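Local coordinates for putative iron-regulated protein A (Parabacteroides distasonis ATCC 8503, PDB 4ECG) that is of unknown enzymatic function but binds calcium ions and, as an imelysin-like member of the M75 peptidase family, may be a metalloendopeptidase, at residues T150-L155 with E173-L177; A44-Y48 with G194-G198; L19-A25 with M321-L326; I229-G235 with V375-T380. All coordinates share one frame. Residues are numbered along the deposited sequence.

Interaction 1: T150-L155 with E173-L177; sequences TAEKML and ELEYL
In the helical imelysin-like fold a Met-aromatic contact joins the end of helix 147-155 to helix 171-196. Segments 150-155 and 173-177, parts of those helices, run closer to antiparallel than parallel: their axes approach to 10.4 Å at a signed crossing angle of -138°, and the register is set by Ala151 and Leu177, whose CA atoms lie 5.8 Å apart. Met154, a selenomethionine, is the side chain most covered by the contact. With chi1 m and chi2 and chi3 both t, it reaches straight across the gap, laying SE 3.9 Å from Leu177 CB. Leu177 (chi1 t, chi2 p) fills the space beside it, its CD2 3.8 Å from Leu155 CD2 and its CD1 4.0 Å from Ala151 CB. Tyr176, chi1 t, closes the other flank, where Thr150 CG2 comes within 3.8 Å of its CE1; its hydroxyl hydrogen-bonds to Leu145 O. The Met154 CE methyl sits over the Tyr176 ring face, 3.7 Å from the centroid and 3.6 Å from CG.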
loop_
_atom_site.group_PDB
_atom_site.type_symbol
_atom_site.label_atom_id
_atom_site.label_comp_id
_atom_site.label_asym_id
_atom_site.label_seq_id
_atom_site.Cartn_x
_atom_site.Cartn_y
_atom_site.Cartn_z
ATOM N N THR A 150 4.238 5.472 13.333
ATOM C CA THR A 150 4.847 5.937 14.567
ATOM C C THR A 150 5.658 7.214 14.212
ATOM O O THR A 150 5.575 8.202 14.925
ATOM C CB THR A 150 5.715 4.855 15.270
ATOM O OG1 THR A 150 4.893 3.758 15.641
ATOM C CG2 THR A 150 6.396 5.402 16.527
ATOM N N ALA A 151 6.436 7.173 13.137
ATOM C CA ALA A 151 7.146 8.345 12.600
ATOM C C ALA A 151 6.122 9.496 12.338
ATOM O O ALA A 151 6.313 10.601 12.787
ATOM C CB ALA A 151 7.921 7.955 11.323
ATOM N N GLU A 152 4.995 9.167 11.719
ATOM C CA GLU A 152 3.943 10.125 11.360
ATOM C C GLU A 152 3.462 10.846 12.578
ATOM O O GLU A 152 3.299 12.084 12.567
ATOM C CB GLU A 152 2.752 9.368 10.729
ATOM C CG GLU A 152 1.720 10.239 10.020
ATOM C CD GLU A 152 0.394 9.545 9.733
ATOM O OE1 GLU A 152 0.179 8.342 10.125
ATOM O OE2 GLU A 152 -0.444 10.250 9.143
ATOM N N LYS A 153 3.214 10.059 13.630
ATOM C CA LYS A 153 2.598 10.565 14.840
ATOM C C LYS A 153 3.523 11.572 15.497
ATOM O O LYS A 153 3.039 12.508 16.090
ATOM C CB LYS A 153 2.264 9.456 15.873
ATOM C CG LYS A 153 1.270 9.959 16.931
ATOM C CD LYS A 153 0.898 8.909 18.002
ATOM C CE LYS A 153 -0.125 9.409 19.041
ATOM N NZ LYS A 153 0.395 10.475 19.961
HETATM N N MSE A 154 4.830 11.379 15.344
HETATM C CA MSE A 154 5.855 12.262 15.896
HETATM C C MSE A 154 6.209 13.442 14.980
HETATM O O MSE A 154 6.735 14.424 15.468
HETATM C CB MSE A 154 7.126 11.469 16.192
HETATM C CG MSE A 154 6.952 10.343 17.195
HETATM SE SE MSE A 154 8.501 9.140 17.353
HETATM C CE MSE A 154 7.799 8.138 18.826
ATOM N N LEU A 155 5.957 13.343 13.673
ATOM C CA LEU A 155 6.329 14.412 12.739
ATOM C C LEU A 155 5.207 15.449 12.475
ATOM O O LEU A 155 5.470 16.592 12.087
ATOM C CB LEU A 155 6.745 13.793 11.405
ATOM C CG LEU A 155 8.067 13.075 11.385
ATOM C CD1 LEU A 155 8.215 12.354 10.040
ATOM C CD2 LEU A 155 9.234 14.033 11.647
ATOM N N GLU A 173 12.128 10.772 22.581
ATOM C CA GLU A 173 11.219 10.653 21.464
ATOM C C GLU A 173 11.966 10.913 20.173
ATOM O O GLU A 173 11.642 10.316 19.175
ATOM C CB GLU A 173 10.116 11.652 21.656
ATOM C CG GLU A 173 9.023 11.633 20.620
ATOM C CD GLU A 173 7.964 12.680 20.897
ATOM O OE1 GLU A 173 8.139 13.462 21.866
ATOM O OE2 GLU A 173 6.944 12.690 20.163
ATOM N N LEU A 174 12.992 11.768 20.206
ATOM C CA LEU A 174 13.833 12.027 19.039
ATOM C C LEU A 174 14.649 10.799 18.688
ATOM O O LEU A 174 14.752 10.409 17.516
ATOM C CB LEU A 174 14.780 13.213 19.277
ATOM C CG LEU A 174 14.053 14.576 19.184
ATOM C CD1 LEU A 174 14.896 15.639 19.859
ATOM C CD2 LEU A 174 13.705 14.983 17.746
ATOM N N GLU A 175 15.252 10.185 19.687
ATOM C CA GLU A 175 15.978 8.967 19.419
ATOM C C GLU A 175 15.005 7.857 18.892
ATOM O O GLU A 175 15.344 7.049 18.005
ATOM C CB GLU A 175 16.747 8.540 20.668
ATOM C CG GLU A 175 17.635 7.342 20.412
ATOM C CD GLU A 175 18.767 7.574 19.377
ATOM O OE1 GLU A 175 19.208 8.773 19.206
ATOM O OE2 GLU A 175 19.217 6.535 18.758
ATOM N N TYR A 176 13.774 7.856 19.410
ATOM C CA TYR A 176 12.770 6.887 18.997
ATOM C C TYR A 176 12.525 7.075 17.495
ATOM O O TYR A 176 12.669 6.153 16.726
ATOM C CB TYR A 176 11.526 7.106 19.881
ATOM C CG TYR A 176 10.477 5.998 19.903
ATOM C CD1 TYR A 176 10.249 5.149 18.801
ATOM C CD2 TYR A 176 9.674 5.826 21.013
ATOM C CE1 TYR A 176 9.241 4.200 18.806
ATOM C CE2 TYR A 176 8.695 4.857 21.019
ATOM C CZ TYR A 176 8.495 4.038 19.931
ATOM O OH TYR A 176 7.534 3.056 20.022
ATOM N N LEU A 177 12.242 8.314 17.087
ATOM C CA LEU A 177 12.041 8.712 15.696
ATOM C C LEU A 177 13.198 8.260 14.791
ATOM O O LEU A 177 12.964 7.797 13.666
ATOM C CB LEU A 177 11.842 10.228 15.585
ATOM C CG LEU A 177 11.687 10.850 14.167
ATOM C CD1 LEU A 177 10.496 10.201 13.417
ATOM C CD2 LEU A 177 11.602 12.407 14.172
#

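Interaction 2: A44-Y48 with G194-G198; sequences ALPTY and GWLKG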
loop_
_atom_site.group_PDB
_atom_site.type_symbol
_atom_site.label_atom_id
_atom_site.label_comp_id
_atom_site.label_asym_id
_atom_site.label_seq_id
_atom_site.Cartn_x
_atom_site.Cartn_y
_atom_site.Cartn_z
ATOM N N ALA A 44 6.791 -3.889 -10.517
ATOM C CA ALA A 44 7.349 -4.244 -9.194
ATOM C C ALA A 44 8.718 -3.621 -8.928
ATOM O O ALA A 44 8.835 -2.734 -8.089
ATOM C CB ALA A 44 7.434 -5.783 -9.021
ATOM N N LEU A 45 9.755 -4.106 -9.614
ATOM C CA LEU A 45 11.126 -3.713 -9.302
ATOM C C LEU A 45 11.292 -2.175 -9.340
ATOM O O LEU A 45 11.895 -1.619 -8.442
ATOM C CB LEU A 45 12.168 -4.415 -10.207
ATOM C CG LEU A 45 12.605 -5.856 -9.895
ATOM C CD1 LEU A 45 13.549 -6.409 -10.972
ATOM C CD2 LEU A 45 13.290 -5.925 -8.543
ATOM N N PRO A 46 10.740 -1.472 -10.349
ATOM C CA PRO A 46 10.875 0.014 -10.317
ATOM C C PRO A 46 10.100 0.707 -9.191
ATOM O O PRO A 46 10.586 1.649 -8.625
ATOM C CB PRO A 46 10.345 0.449 -11.672
ATOM C CG PRO A 46 10.453 -0.743 -12.540
ATOM C CD PRO A 46 10.231 -1.933 -11.644
ATOM N N THR A 47 8.929 0.218 -8.815
ATOM C CA THR A 47 8.194 0.823 -7.707
ATOM C C THR A 47 9.047 0.717 -6.442
ATOM O O THR A 47 9.183 1.657 -5.681
ATOM C CB THR A 47 6.822 0.166 -7.505
ATOM O OG1 THR A 47 5.961 0.355 -8.654
ATOM C CG2 THR A 47 6.144 0.699 -6.273
ATOM N N TYR A 48 9.654 -0.430 -6.244
ATOM C CA TYR A 48 10.411 -0.693 -5.039
ATOM C C TYR A 48 11.726 0.068 -5.089
ATOM O O TYR A 48 12.200 0.544 -4.091
ATOM C CB TYR A 48 10.655 -2.198 -4.926
ATOM C CG TYR A 48 9.458 -3.043 -4.499
ATOM C CD1 TYR A 48 8.539 -2.582 -3.588
ATOM C CD2 TYR A 48 9.295 -4.326 -4.949
ATOM C CE1 TYR A 48 7.453 -3.364 -3.168
ATOM C CE2 TYR A 48 8.203 -5.123 -4.541
ATOM C CZ TYR A 48 7.298 -4.642 -3.624
ATOM O OH TYR A 48 6.219 -5.393 -3.198
ATOM N N GLY A 194 15.196 -8.257 -1.644
ATOM C CA GLY A 194 14.533 -9.557 -1.676
ATOM C C GLY A 194 14.007 -9.899 -3.068
ATOM O O GLY A 194 14.122 -11.016 -3.505
ATOM N N TRP A 195 13.425 -8.927 -3.756
ATOM C CA TRP A 195 12.990 -9.114 -5.126
ATOM C C TRP A 195 14.170 -9.205 -6.074
ATOM O O TRP A 195 14.190 -10.089 -6.928
ATOM C CB TRP A 195 12.062 -7.977 -5.563
ATOM C CG TRP A 195 10.649 -8.188 -5.151
ATOM C CD1 TRP A 195 10.092 -8.029 -3.885
ATOM C CD2 TRP A 195 9.556 -8.631 -5.982
ATOM N NE1 TRP A 195 8.769 -8.374 -3.889
ATOM C CE2 TRP A 195 8.385 -8.720 -5.111
ATOM C CE3 TRP A 195 9.432 -8.953 -7.280
ATOM C CZ2 TRP A 195 7.160 -9.072 -5.587
ATOM C CZ3 TRP A 195 8.199 -9.307 -7.750
ATOM C CH2 TRP A 195 7.078 -9.337 -6.933
ATOM N N LEU A 196 15.144 -8.300 -5.925
ATOM C CA LEU A 196 16.207 -8.140 -6.904
ATOM C C LEU A 196 17.186 -9.285 -6.893
ATOM O O LEU A 196 17.563 -9.761 -7.971
ATOM C CB LEU A 196 16.964 -6.827 -6.750
ATOM C CG LEU A 196 18.025 -6.580 -7.857
ATOM C CD1 LEU A 196 17.373 -6.618 -9.255
ATOM C CD2 LEU A 196 18.811 -5.276 -7.650
ATOM N N LYS A 197 17.602 -9.703 -5.698
ATOM C CA LYS A 197 18.636 -10.733 -5.560
ATOM C C LYS A 197 18.425 -11.755 -4.444
ATOM O O LYS A 197 19.221 -12.683 -4.299
ATOM C CB LYS A 197 20.028 -10.091 -5.456
ATOM C CG LYS A 197 20.321 -9.256 -4.213
ATOM C CD LYS A 197 21.758 -8.669 -4.294
ATOM C CE LYS A 197 22.447 -8.443 -2.928
ATOM N NZ LYS A 197 22.160 -7.091 -2.382
ATOM N N GLY A 198 17.338 -11.632 -3.687
ATOM C CA GLY A 198 17.158 -12.430 -2.475
ATOM C C GLY A 198 17.943 -11.925 -1.254
ATOM O O GLY A 198 18.837 -11.078 -1.372
HETATM O O HOH W 1 6.452 -8.098 -2.185
#
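The fit of a large side chain against a small one is exemplified by Trp195, for whose indole the small Ala44 leaves room. The indole is the chief bump of segment 194-198, turned toward a shallow hollow on segment 44-48. The floor of that hollow is Ala44, whose methyl presses on the face of the six-membered ring: CB lies 3.8 Å from Trp195 CZ3 and 4.2 Å from the ring centroid, a CH-pi contact. One helical turn on, Tyr48 forms a wall. Its ring leans obliquely across the pyrrole end of the indole, planes at 52° and centroids 4.7 Å apart, with Tyr48 CE2 3.5 Å from Trp195 CD1. Leu45 is the answering bump, its CD2 methyl set 3.8 Å from Trp195 CB and 4.2 Å from Leu196 CB. In the helical imelysin-like fold, this joins the middle of the long helix 29-68, kinked at Pro46, to the C-terminal end of helix 171-196, which Lys197 leaves. Outside the two segments, Tyr208 meets Trp195 edge-to-face, as Phe94 does Tyr48. Where the two rings diverge at their polar ends, a water fills the notch, 2.9 Å from Tyr48 OH and accepting a 2.9 Å hydrogen bond from Trp195 NE1.

Interaction 3: L19-A25 with M321-L326; sequences LPADSGA and MINPTL
Segment 19-25, without regular secondary structure, is fastened to the break between helices 315-322 and 324-343. Leu19 (chi1 m, chi2 t) places CD2 3.8 Å from Leu326 CB. Pro20, extended like its neighbours, sets CG 3.3 Å from Thr325 OG1 and offers its O to Asn323 ND2 at 2.9 Å. Asp22 lies opposite Asn323, CA atoms 4.8 Å apart, and its OD1 accepts from the same ND2 at 3.1 Å and salt-bridges Lys378. Ser23 takes helical phi/psi angles: N donates to Ile322 O at 2.6 Å, and OG (chi1 p) donates to Met321 O at 2.7 Å and accepts from Ala25 N at 3.0 Å, an ST turn. Gly24, at positive phi, and Ala25 share a water with Ile322 O; Ala25 CB packs 3.7 Å from Met321 CG. Asn323 is also an N-cap (chi1 t), OD1 accepting from Leu326 N at 3.1 Å. One side-chain amide thus caps helix 324-343 and holds the loop, and carbonyls ending the preceding helix gain partners.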
loop_
_atom_site.group_PDB
_atom_site.type_symbol
_atom_site.label_atom_id
_atom_site.label_comp_id
_atom_site.label_asym_id
_atom_site.label_seq_id
_atom_site.Cartn_x
_atom_site.Cartn_y
_atom_site.Cartn_z
ATOM N N LEU A 19 -21.750 -10.524 -19.090
ATOM C CA LEU A 19 -20.842 -10.236 -20.169
ATOM C C LEU A 19 -21.303 -10.930 -21.435
ATOM O O LEU A 19 -22.065 -11.923 -21.378
ATOM C CB LEU A 19 -19.430 -10.702 -19.812
ATOM C CG LEU A 19 -18.715 -9.848 -18.778
ATOM C CD1 LEU A 19 -17.679 -10.715 -18.102
ATOM C CD2 LEU A 19 -18.071 -8.603 -19.380
ATOM N N PRO A 20 -20.843 -10.409 -22.594
ATOM C CA PRO A 20 -21.032 -11.168 -23.840
ATOM C C PRO A 20 -20.019 -12.304 -23.870
ATOM O O PRO A 20 -19.080 -12.331 -23.043
ATOM C CB PRO A 20 -20.734 -10.126 -24.934
ATOM C CG PRO A 20 -19.772 -9.135 -24.297
ATOM C CD PRO A 20 -20.124 -9.125 -22.821
ATOM N N ALA A 21 -20.209 -13.210 -24.820
ATOM C CA ALA A 21 -19.308 -14.339 -25.066
ATOM C C ALA A 21 -17.846 -13.909 -25.238
ATOM O O ALA A 21 -17.586 -12.852 -25.843
ATOM C CB ALA A 21 -19.776 -15.069 -26.321
ATOM N N ASP A 22 -16.892 -14.685 -24.703
ATOM C CA ASP A 22 -15.461 -14.429 -25.000
ATOM C C ASP A 22 -15.194 -14.472 -26.521
ATOM O O ASP A 22 -16.003 -15.037 -27.276
ATOM C CB ASP A 22 -14.539 -15.430 -24.292
ATOM C CG ASP A 22 -14.420 -15.181 -22.774
ATOM O OD1 ASP A 22 -15.049 -14.201 -22.281
ATOM O OD2 ASP A 22 -13.709 -15.995 -22.090
ATOM N N SER A 23 -14.067 -13.902 -26.976
ATOM C CA SER A 23 -13.758 -13.921 -28.424
ATOM C C SER A 23 -13.475 -15.339 -28.924
ATOM O O SER A 23 -13.861 -15.701 -30.010
ATOM C CB SER A 23 -12.575 -13.011 -28.772
ATOM O OG SER A 23 -11.379 -13.626 -28.332
ATOM N N GLY A 24 -12.824 -16.140 -28.096
ATOM C CA GLY A 24 -12.345 -17.462 -28.480
ATOM C C GLY A 24 -10.828 -17.497 -28.529
ATOM O O GLY A 24 -10.250 -18.575 -28.458
ATOM N N ALA A 25 -10.187 -16.323 -28.684
ATOM C CA ALA A 25 -8.724 -16.210 -28.578
ATOM C C ALA A 25 -8.348 -16.521 -27.125
ATOM O O ALA A 25 -8.967 -16.008 -26.214
ATOM C CB ALA A 25 -8.248 -14.812 -28.958
HETATM N N MSE A 321 -8.018 -9.044 -25.776
HETATM C CA MSE A 321 -7.981 -10.195 -26.687
HETATM C C MSE A 321 -9.041 -11.254 -26.332
HETATM O O MSE A 321 -9.690 -11.787 -27.219
HETATM C CB MSE A 321 -6.553 -10.796 -26.668
HETATM C CG MSE A 321 -6.254 -12.021 -27.599
HETATM SE SE MSE A 321 -4.856 -13.240 -26.850
HETATM C CE MSE A 321 -3.455 -11.830 -26.659
ATOM N N ILE A 322 -9.212 -11.559 -25.042
ATOM C CA ILE A 322 -10.158 -12.598 -24.558
ATOM C C ILE A 322 -11.609 -12.098 -24.634
ATOM O O ILE A 322 -12.502 -12.792 -25.157
ATOM C CB ILE A 322 -9.816 -13.088 -23.117
ATOM C CG1 ILE A 322 -8.426 -13.731 -23.053
ATOM C CG2 ILE A 322 -10.768 -14.180 -22.661
ATOM C CD1 ILE A 322 -7.856 -13.879 -21.663
ATOM N N ASN A 323 -11.841 -10.870 -24.168
ATOM C CA ASN A 323 -13.186 -10.265 -24.198
ATOM C C ASN A 323 -13.142 -8.742 -24.180
ATOM O O ASN A 323 -13.017 -8.161 -23.106
ATOM C CB ASN A 323 -13.965 -10.794 -23.009
ATOM C CG ASN A 323 -15.412 -10.416 -23.051
ATOM O OD1 ASN A 323 -15.742 -9.249 -23.276
ATOM N ND2 ASN A 323 -16.299 -11.392 -22.841
ATOM N N PRO A 324 -13.232 -8.073 -25.359
ATOM C CA PRO A 324 -13.127 -6.570 -25.375
ATOM C C PRO A 324 -14.048 -5.828 -24.399
ATOM O O PRO A 324 -13.649 -4.793 -23.871
ATOM C CB PRO A 324 -13.464 -6.205 -26.810
ATOM C CG PRO A 324 -13.119 -7.416 -27.615
ATOM C CD PRO A 324 -13.349 -8.616 -26.717
ATOM N N THR A 325 -15.239 -6.367 -24.140
ATOM C CA THR A 325 -16.228 -5.734 -23.284
ATOM C C THR A 325 -15.762 -5.770 -21.822
ATOM O O THR A 325 -15.839 -4.786 -21.126
ATOM C CB THR A 325 -17.623 -6.391 -23.446
ATOM O OG1 THR A 325 -17.991 -6.374 -24.827
ATOM C CG2 THR A 325 -18.702 -5.653 -22.666
ATOM N N LEU A 326 -15.269 -6.910 -21.365
ATOM C CA LEU A 326 -14.758 -7.045 -20.021
ATOM C C LEU A 326 -13.595 -6.082 -19.837
ATOM O O LEU A 326 -13.534 -5.395 -18.829
ATOM C CB LEU A 326 -14.306 -8.492 -19.739
ATOM C CG LEU A 326 -13.432 -8.735 -18.517
ATOM C CD1 LEU A 326 -14.139 -8.336 -17.241
ATOM C CD2 LEU A 326 -13.075 -10.218 -18.501
HETATM O O HOH W 2 -11.676 -15.809 -25.610
#

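Interaction 4: I229-G235 with V375-T380; sequences IELMLNG and VKSKFT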
loop_
_atom_site.group_PDB
_atom_site.type_symbol
_atom_site.label_atom_id
_atom_site.label_comp_id
_atom_site.label_asym_id
_atom_site.label_seq_id
_atom_site.Cartn_x
_atom_site.Cartn_y
_atom_site.Cartn_z
ATOM N N ILE A 229 0.332 -15.299 -13.154
ATOM C CA ILE A 229 -0.781 -14.385 -13.443
ATOM C C ILE A 229 -1.842 -14.401 -12.341
ATOM O O ILE A 229 -2.344 -13.361 -11.979
ATOM C CB ILE A 229 -1.494 -14.737 -14.800
ATOM C CG1 ILE A 229 -0.609 -14.477 -16.033
ATOM C CG2 ILE A 229 -2.757 -13.917 -14.986
ATOM C CD1 ILE A 229 -0.444 -13.011 -16.306
ATOM N N GLU A 230 -2.244 -15.580 -11.870
ATOM C CA GLU A 230 -3.251 -15.710 -10.757
ATOM C C GLU A 230 -2.733 -14.971 -9.518
ATOM O O GLU A 230 -3.497 -14.306 -8.838
ATOM C CB GLU A 230 -3.563 -17.193 -10.413
ATOM C CG GLU A 230 -4.666 -17.437 -9.349
ATOM C CD GLU A 230 -4.851 -18.925 -8.955
ATOM O OE1 GLU A 230 -3.959 -19.761 -9.275
ATOM O OE2 GLU A 230 -5.902 -19.274 -8.351
ATOM N N LEU A 231 -1.424 -15.039 -9.276
ATOM C CA LEU A 231 -0.808 -14.349 -8.134
ATOM C C LEU A 231 -0.994 -12.839 -8.238
ATOM O O LEU A 231 -1.319 -12.164 -7.240
ATOM C CB LEU A 231 0.685 -14.697 -8.054
ATOM C CG LEU A 231 1.438 -14.500 -6.755
ATOM C CD1 LEU A 231 0.757 -15.257 -5.623
ATOM C CD2 LEU A 231 2.862 -14.941 -6.961
HETATM N N MSE A 232 -0.807 -12.299 -9.443
HETATM C CA MSE A 232 -0.912 -10.843 -9.651
HETATM C C MSE A 232 -2.317 -10.404 -9.299
HETATM O O MSE A 232 -2.485 -9.345 -8.730
HETATM C CB MSE A 232 -0.637 -10.425 -11.112
HETATM C CG MSE A 232 0.826 -10.592 -11.630
HETATM SE SE MSE A 232 0.993 -10.366 -13.536
HETATM C CE MSE A 232 0.488 -8.514 -13.656
ATOM N N LEU A 233 -3.319 -11.226 -9.660
ATOM C CA LEU A 233 -4.745 -10.839 -9.562
ATOM C C LEU A 233 -5.367 -11.179 -8.212
ATOM O O LEU A 233 -6.468 -10.741 -7.918
ATOM C CB LEU A 233 -5.560 -11.512 -10.663
ATOM C CG LEU A 233 -5.383 -10.860 -12.039
ATOM C CD1 LEU A 233 -5.603 -11.870 -13.155
ATOM C CD2 LEU A 233 -6.322 -9.672 -12.191
ATOM N N ASN A 234 -4.641 -11.913 -7.374
ATOM C CA ASN A 234 -5.242 -12.616 -6.242
ATOM C C ASN A 234 -5.808 -11.725 -5.150
ATOM O O ASN A 234 -5.357 -10.591 -4.967
ATOM C CB ASN A 234 -4.261 -13.662 -5.620
ATOM C CG ASN A 234 -3.394 -13.094 -4.510
ATOM O OD1 ASN A 234 -3.786 -13.078 -3.320
ATOM N ND2 ASN A 234 -2.184 -12.658 -4.880
ATOM N N GLY A 235 -6.718 -12.328 -4.368
ATOM C CA GLY A 235 -7.542 -11.650 -3.381
ATOM C C GLY A 235 -6.996 -11.605 -1.974
ATOM O O GLY A 235 -7.600 -10.938 -1.092
ATOM N N VAL A 375 -11.633 -11.331 -14.486
ATOM C CA VAL A 375 -10.362 -11.403 -15.194
ATOM C C VAL A 375 -9.550 -12.612 -14.705
ATOM O O VAL A 375 -8.994 -13.317 -15.499
ATOM C CB VAL A 375 -9.493 -10.131 -15.082
ATOM C CG1 VAL A 375 -8.187 -10.374 -15.824
ATOM C CG2 VAL A 375 -10.172 -8.899 -15.692
ATOM N N LYS A 376 -9.512 -12.874 -13.407
ATOM C CA LYS A 376 -8.688 -13.968 -12.870
ATOM C C LYS A 376 -9.203 -15.320 -13.338
ATOM O O LYS A 376 -8.431 -16.273 -13.502
ATOM C CB LYS A 376 -8.700 -13.928 -11.347
ATOM C CG LYS A 376 -7.706 -14.820 -10.640
ATOM C CD LYS A 376 -7.732 -14.571 -9.129
ATOM C CE LYS A 376 -8.848 -15.367 -8.458
ATOM N NZ LYS A 376 -9.233 -14.844 -7.098
ATOM N N SER A 377 -10.516 -15.383 -13.508
ATOM C CA SER A 377 -11.194 -16.608 -13.904
ATOM C C SER A 377 -10.796 -17.035 -15.317
ATOM O O SER A 377 -10.784 -18.236 -15.604
ATOM C CB SER A 377 -12.723 -16.504 -13.732
ATOM O OG SER A 377 -13.305 -15.939 -14.863
ATOM N N LYS A 378 -10.380 -16.088 -16.162
ATOM C CA LYS A 378 -9.846 -16.446 -17.494
ATOM C C LYS A 378 -8.433 -17.056 -17.469
ATOM O O LYS A 378 -7.799 -17.107 -18.501
ATOM C CB LYS A 378 -9.859 -15.267 -18.473
ATOM C CG LYS A 378 -11.149 -14.432 -18.549
ATOM C CD LYS A 378 -12.422 -15.202 -18.917
ATOM C CE LYS A 378 -13.621 -14.260 -18.874
ATOM N NZ LYS A 378 -14.801 -14.835 -19.549
ATOM N N PHE A 379 -7.953 -17.538 -16.320
ATOM C CA PHE A 379 -6.607 -18.140 -16.180
ATOM C C PHE A 379 -6.600 -19.220 -15.071
ATOM O O PHE A 379 -5.579 -19.432 -14.428
ATOM C CB PHE A 379 -5.514 -17.070 -15.816
ATOM C CG PHE A 379 -5.428 -15.856 -16.762
ATOM C CD1 PHE A 379 -4.577 -15.855 -17.862
ATOM C CD2 PHE A 379 -6.159 -14.684 -16.517
ATOM C CE1 PHE A 379 -4.500 -14.733 -18.707
ATOM C CE2 PHE A 379 -6.084 -13.556 -17.363
ATOM C CZ PHE A 379 -5.261 -13.583 -18.458
ATOM N N THR A 380 -7.725 -19.898 -14.833
ATOM C CA THR A 380 -7.794 -20.960 -13.817
ATOM C C THR A 380 -8.907 -21.981 -14.145
ATOM O O THR A 380 -9.216 -22.856 -13.326
ATOM C CB THR A 380 -7.981 -20.352 -12.397
ATOM O OG1 THR A 380 -9.069 -19.420 -12.388
ATOM C CG2 THR A 380 -6.736 -19.590 -11.948
HETATM O O HOH W 3 -7.742 -15.049 -4.604
#
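Residues beyond the end of a helix can share in its packing, as Phe379 and Thr380 do after helix 355-377 in the C-terminal segment 375-380. Val375, in the last turn of its helix, sets CG1 4.0 Å from Leu233 CD1. Lys376 follows, nearest to Leu233 in backbone register with CA atoms 6.0 Å apart, and is the residue most covered by the contact. Its aliphatic stem passes over Leu233 and Glu230, CG 3.9 Å from Leu233 CB and CD 4.2 Å from Glu230 CG; its NZ donates to a water 2.9 Å away, which also accepts from Gly235 N at 2.9 Å. Lys378 leaves helical geometry and faces elsewhere, forming a salt bridge with Asp22. The change of direction swings Phe379 back inward: Ile229 CG2 sits over its ring face, 3.8 Å from the centroid in a CH-pi contact, and Leu233 CD1 approaches its CD2 at 4.4 Å. Thr380 then brings CG2 to 3.6 Å from Glu230 CD. In this helical fold the contact closes the end of helix 355-377 against the end of helix 225-233, near the calcium ligand Gln227. Met32 of helix 29-68 packs on Phe379, Leu315 of helix 315-322 on Ile229, and Thr319 of that helix on Val375.

The contacts of this helical fold range from interaction 1, whose segments are 18 residues apart, to interaction 3, whose segments are 296 apart. Interaction 3 pairs the N-terminal loop with the junction before helix 324-343 and encloses interactions 1 and 2 along the chain. Interaction 1 is nested inside the loop closed by interaction 2; both use helix 171-196, with centres about 28 Å apart. Interaction 4 follows them in series and crosses interaction 3. Those two touch, with centres about 16 Å apart: Asp22 OD1 meets Lys378 NZ at 2.8 Å. The N-terminal loop and the C-terminal segment therefore meet on one side of the chain's centre, opposite interaction 1, its centre about 52 Å from that of interaction 3.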